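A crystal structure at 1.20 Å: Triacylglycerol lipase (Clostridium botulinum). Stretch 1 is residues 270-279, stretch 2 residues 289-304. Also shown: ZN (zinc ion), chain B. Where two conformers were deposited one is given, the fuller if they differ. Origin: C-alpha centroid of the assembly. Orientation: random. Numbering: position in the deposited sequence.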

# COMPACT_ATOMS: atom_id res chain seq x y z
N LYS A 270 -7.40 -8.69 -11.54
CA LYS A 270 -6.09 -8.76 -12.20
C LYS A 270 -5.28 -10.00 -11.81
O LYS A 270 -4.06 -9.95 -11.72
CB LYS A 270 -5.29 -7.47 -11.94
CG LYS A 270 -6.12 -6.21 -12.16
CD LYS A 270 -5.32 -4.90 -12.11
CE LYS A 270 -6.23 -3.71 -12.35
NZ LYS A 270 -7.22 -3.50 -11.28
N LEU A 271 -5.97 -11.13 -11.67
CA LEU A 271 -5.34 -12.41 -11.33
C LEU A 271 -5.06 -13.25 -12.59
O LEU A 271 -5.10 -14.47 -12.54
CB LEU A 271 -6.20 -13.16 -10.31
CG LEU A 271 -6.20 -12.48 -8.93
CD1 LEU A 271 -7.34 -13.00 -8.08
CD2 LEU A 271 -4.87 -12.63 -8.21
N ASP A 272 -4.76 -12.57 -13.69
CA ASP A 272 -4.44 -13.19 -14.97
C ASP A 272 -3.40 -14.30 -14.83
O ASP A 272 -3.50 -15.35 -15.48
CB ASP A 272 -3.90 -12.16 -15.96
CG ASP A 272 -4.82 -10.98 -16.20
OD1 ASP A 272 -5.46 -10.50 -15.25
OD2 ASP A 272 -4.86 -10.52 -17.36
N GLN A 273 -2.38 -14.06 -14.00
CA GLN A 273 -1.24 -14.96 -13.94
C GLN A 273 -1.61 -16.31 -13.35
O GLN A 273 -0.93 -17.29 -13.60
CB GLN A 273 -0.05 -14.32 -13.20
CG GLN A 273 -0.14 -14.27 -11.68
CD GLN A 273 -0.95 -13.10 -11.17
OE1 GLN A 273 -1.99 -12.74 -11.73
NE2 GLN A 273 -0.48 -12.50 -10.09
N TRP A 274 -2.68 -16.32 -12.56
CA TRP A 274 -3.21 -17.51 -11.91
C TRP A 274 -4.30 -18.20 -12.72
O TRP A 274 -4.90 -19.15 -12.23
CB TRP A 274 -3.76 -17.16 -10.53
CG TRP A 274 -2.71 -16.70 -9.55
CD1 TRP A 274 -2.50 -15.43 -9.09
CD2 TRP A 274 -1.73 -17.53 -8.91
NE1 TRP A 274 -1.45 -15.41 -8.21
CE2 TRP A 274 -0.98 -16.69 -8.06
CE3 TRP A 274 -1.44 -18.89 -8.94
CZ2 TRP A 274 0.06 -17.16 -7.28
CZ3 TRP A 274 -0.41 -19.37 -8.16
CH2 TRP A 274 0.33 -18.50 -7.33
N GLY A 275 -4.57 -17.74 -13.93
CA GLY A 275 -5.64 -18.31 -14.73
C GLY A 275 -7.00 -17.93 -14.19
O GLY A 275 -7.98 -18.65 -14.42
N LEU A 276 -7.08 -16.78 -13.52
CA LEU A 276 -8.32 -16.31 -12.92
C LEU A 276 -8.85 -15.02 -13.55
O LEU A 276 -9.48 -14.22 -12.88
CB LEU A 276 -8.14 -16.15 -11.39
CG LEU A 276 -7.96 -17.48 -10.64
CD1 LEU A 276 -7.61 -17.21 -9.19
CD2 LEU A 276 -9.20 -18.35 -10.75
N LYS A 277 -8.69 -14.87 -14.86
CA LYS A 277 -9.41 -13.81 -15.57
C LYS A 277 -10.91 -14.09 -15.56
O LYS A 277 -11.33 -15.25 -15.55
CB LYS A 277 -8.94 -13.71 -17.02
CG LYS A 277 -7.49 -13.31 -17.12
CD LYS A 277 -6.96 -13.39 -18.55
CE LYS A 277 -7.49 -12.28 -19.42
NZ LYS A 277 -6.58 -12.09 -20.59
N LYS A 278 -11.73 -13.04 -15.60
CA LYS A 278 -13.16 -13.21 -15.81
C LYS A 278 -13.41 -13.93 -17.14
O LYS A 278 -12.85 -13.56 -18.17
CB LYS A 278 -13.86 -11.85 -15.79
CG LYS A 278 -15.38 -11.98 -15.86
CD LYS A 278 -16.10 -10.81 -15.20
CE LYS A 278 -15.91 -9.55 -15.96
NZ LYS A 278 -16.81 -8.50 -15.43
N GLN A 279 -14.24 -14.96 -17.11
CA GLN A 279 -14.47 -15.78 -18.30
C GLN A 279 -15.43 -15.12 -19.28
O GLN A 279 -16.24 -14.26 -18.91
CB GLN A 279 -15.02 -17.16 -17.90
CG GLN A 279 -14.06 -18.00 -17.06
CD GLN A 279 -14.74 -19.19 -16.39
OE1 GLN A 279 -15.97 -19.24 -16.27
NE2 GLN A 279 -13.94 -20.14 -15.92
N GLU A 289 -17.48 -14.70 -6.99
CA GLU A 289 -17.70 -15.93 -6.23
C GLU A 289 -16.63 -16.96 -6.58
O GLU A 289 -16.11 -17.67 -5.71
CB GLU A 289 -19.10 -16.47 -6.52
CG GLU A 289 -19.49 -17.66 -5.66
CD GLU A 289 -20.99 -17.90 -5.63
OE1 GLU A 289 -21.70 -17.37 -6.51
OE2 GLU A 289 -21.45 -18.62 -4.72
N ARG A 290 -16.30 -17.06 -7.87
CA ARG A 290 -15.31 -18.02 -8.32
C ARG A 290 -13.92 -17.69 -7.75
O ARG A 290 -13.22 -18.59 -7.28
CB ARG A 290 -15.30 -18.07 -9.85
CG ARG A 290 -14.46 -19.18 -10.42
CD ARG A 290 -14.75 -19.37 -11.90
NE ARG A 290 -14.60 -18.15 -12.68
CZ ARG A 290 -13.44 -17.71 -13.18
NH1 ARG A 290 -12.31 -18.37 -12.99
NH2 ARG A 290 -13.43 -16.58 -13.88
N VAL A 291 -13.55 -16.42 -7.75
CA VAL A 291 -12.28 -16.02 -7.16
C VAL A 291 -12.28 -16.28 -5.64
O VAL A 291 -11.31 -16.81 -5.11
CB VAL A 291 -11.96 -14.55 -7.48
CG1 VAL A 291 -10.74 -14.08 -6.71
CG2 VAL A 291 -11.72 -14.39 -8.97
N LEU A 292 -13.36 -15.92 -4.95
CA LEU A 292 -13.44 -16.19 -3.51
C LEU A 292 -13.31 -17.66 -3.16
O LEU A 292 -12.73 -18.00 -2.12
CB LEU A 292 -14.74 -15.65 -2.94
CG LEU A 292 -14.76 -14.14 -2.76
CD1 LEU A 292 -16.16 -13.69 -2.39
CD2 LEU A 292 -13.76 -13.70 -1.68
N ASP A 293 -13.84 -18.52 -4.02
CA ASP A 293 -13.83 -19.96 -3.78
C ASP A 293 -12.56 -20.64 -4.27
O ASP A 293 -12.41 -21.86 -4.13
CB ASP A 293 -15.03 -20.61 -4.47
CG ASP A 293 -16.34 -20.32 -3.78
OD1 ASP A 293 -16.34 -19.69 -2.70
OD2 ASP A 293 -17.39 -20.74 -4.32
N SER A 294 -11.65 -19.87 -4.84
CA SER A 294 -10.40 -20.43 -5.36
C SER A 294 -9.53 -21.03 -4.27
O SER A 294 -9.51 -20.54 -3.14
CB SER A 294 -9.59 -19.33 -6.06
OG SER A 294 -8.32 -19.80 -6.49
N ASN A 295 -8.79 -22.08 -4.63
CA ASN A 295 -7.82 -22.67 -3.73
C ASN A 295 -6.65 -21.74 -3.42
O ASN A 295 -5.86 -22.02 -2.53
CB ASN A 295 -7.30 -24.01 -4.28
CG ASN A 295 -6.52 -23.85 -5.57
OD1 ASN A 295 -6.84 -23.00 -6.40
ND2 ASN A 295 -5.47 -24.66 -5.75
N ILE A 296 -6.52 -20.67 -4.19
CA ILE A 296 -5.38 -19.78 -4.05
C ILE A 296 -5.20 -19.26 -2.61
O ILE A 296 -4.07 -19.09 -2.14
CB ILE A 296 -5.48 -18.63 -5.08
CG1 ILE A 296 -4.13 -17.98 -5.27
CG2 ILE A 296 -6.55 -17.61 -4.69
CD1 ILE A 296 -4.12 -17.01 -6.42
N TRP A 297 -6.31 -19.04 -1.92
CA TRP A 297 -6.28 -18.37 -0.62
C TRP A 297 -5.66 -19.19 0.50
O TRP A 297 -5.31 -18.62 1.53
CB TRP A 297 -7.67 -17.89 -0.23
CG TRP A 297 -8.23 -17.02 -1.31
CD1 TRP A 297 -9.27 -17.31 -2.13
CD2 TRP A 297 -7.72 -15.76 -1.73
NE1 TRP A 297 -9.46 -16.30 -3.03
CE2 TRP A 297 -8.52 -15.33 -2.81
CE3 TRP A 297 -6.67 -14.95 -1.30
CZ2 TRP A 297 -8.30 -14.12 -3.46
CZ3 TRP A 297 -6.45 -13.76 -1.93
CH2 TRP A 297 -7.26 -13.35 -3.01
N ASN A 298 -5.55 -20.51 0.34
CA ASN A 298 -4.88 -21.33 1.34
C ASN A 298 -3.83 -22.26 0.77
O ASN A 298 -3.41 -23.19 1.47
CB ASN A 298 -5.91 -22.10 2.19
CG ASN A 298 -6.65 -23.16 1.41
OD1 ASN A 298 -6.51 -23.25 0.19
ND2 ASN A 298 -7.44 -23.97 2.12
N SER A 299 -3.40 -22.03 -0.47
CA SER A 299 -2.55 -23.01 -1.17
C SER A 299 -1.25 -22.45 -1.73
O SER A 299 -0.49 -23.16 -2.38
CB SER A 299 -3.32 -23.67 -2.30
OG SER A 299 -4.43 -24.39 -1.79
N THR A 300 -1.00 -21.16 -1.48
CA THR A 300 0.27 -20.54 -1.89
C THR A 300 0.67 -19.43 -0.93
O THR A 300 -0.19 -18.77 -0.33
CB THR A 300 0.19 -19.96 -3.33
OG1 THR A 300 1.48 -19.48 -3.72
CG2 THR A 300 -0.82 -18.80 -3.44
N LYS A 301 1.97 -19.20 -0.77
CA LYS A 301 2.40 -17.99 -0.08
C LYS A 301 2.55 -16.82 -1.05
O LYS A 301 2.82 -15.70 -0.61
CB LYS A 301 3.67 -18.23 0.72
CG LYS A 301 4.91 -18.51 -0.09
CD LYS A 301 6.10 -18.61 0.86
CE LYS A 301 7.43 -18.77 0.14
NZ LYS A 301 8.54 -18.95 1.14
N ASP A 302 2.39 -17.06 -2.35
CA ASP A 302 2.53 -15.98 -3.34
C ASP A 302 1.23 -15.21 -3.57
O ASP A 302 0.73 -15.15 -4.70
CB ASP A 302 3.05 -16.59 -4.65
CG ASP A 302 3.45 -15.55 -5.69
OD1 ASP A 302 4.04 -14.50 -5.32
OD2 ASP A 302 3.20 -15.81 -6.88
N ILE A 303 0.69 -14.63 -2.50
CA ILE A 303 -0.61 -13.94 -2.55
C ILE A 303 -0.63 -12.86 -1.46
O ILE A 303 0.12 -12.94 -0.50
CB ILE A 303 -1.75 -15.00 -2.42
CG1 ILE A 303 -3.09 -14.45 -2.90
CG2 ILE A 303 -1.78 -15.57 -1.02
CD1 ILE A 303 -3.16 -14.19 -4.40
N ALA A 304 -1.48 -11.84 -1.61
CA ALA A 304 -1.40 -10.70 -0.70
C ALA A 304 -1.66 -11.07 0.77
O ALA A 304 -1.03 -10.51 1.66
CB ALA A 304 -2.36 -9.59 -1.12
ZN ZN B . 4.01 -14.61 -8.22
O HOH W 1 0.05 -13.20 -6.51
O HOH W 2 -10.47 -17.86 -15.24

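Contact between the stretches buries 576 Å², both sides summed, and combines apolar packing with polar links through Arg 290. In the apolar part, Trp 274 touches Ile 296, Thr 300, Asp 302 and Ile 303; Ile 296 CD1 sits 3.3 Å from the centroid of its five-membered ring (closest atom Trp 274 CG, 3.4 Å) and only 4° off the ring normal, a CH-pi contact made by the tip of an extended side chain (chi1 and chi2 both t). Nearby, Leu 271 CD1 packs 3.8 Å from Val 291 CG1, a contact between methyl groups of two buried apolar residues, which suits them to a place away from solvent. The CA-to-CB bond of Leu 276 points sideways, yet its end comes nearer, bringing CD1 to 3.8 Å from Ser 294 OG.

A single direct hydrogen bond crosses the interface: Arg 290 NH2 donates to Lys 277 O (3.0 Å, 158°), with the acceptor near the guanidinium plane. Over one face of that group lies Gln 279 CG, 3.5 Å from Arg 290 NH2, so the planar cation is used both in its plane and across it.

Two waters extend the polar links. One accepts from Trp 274 NE1 (3.2 Å) and donates to Asp 302 O (2.7 Å). The other accepts from Arg 290 NH1 (3.0 Å) and donates to Gly 275 O (2.7 Å) and Lys 277 O (2.8 Å).

Asp 302 OD2 binds zinc at 2.0 Å and lies 3.4 Å from Trp 274 CZ2, placing the indole beside a metal ligand.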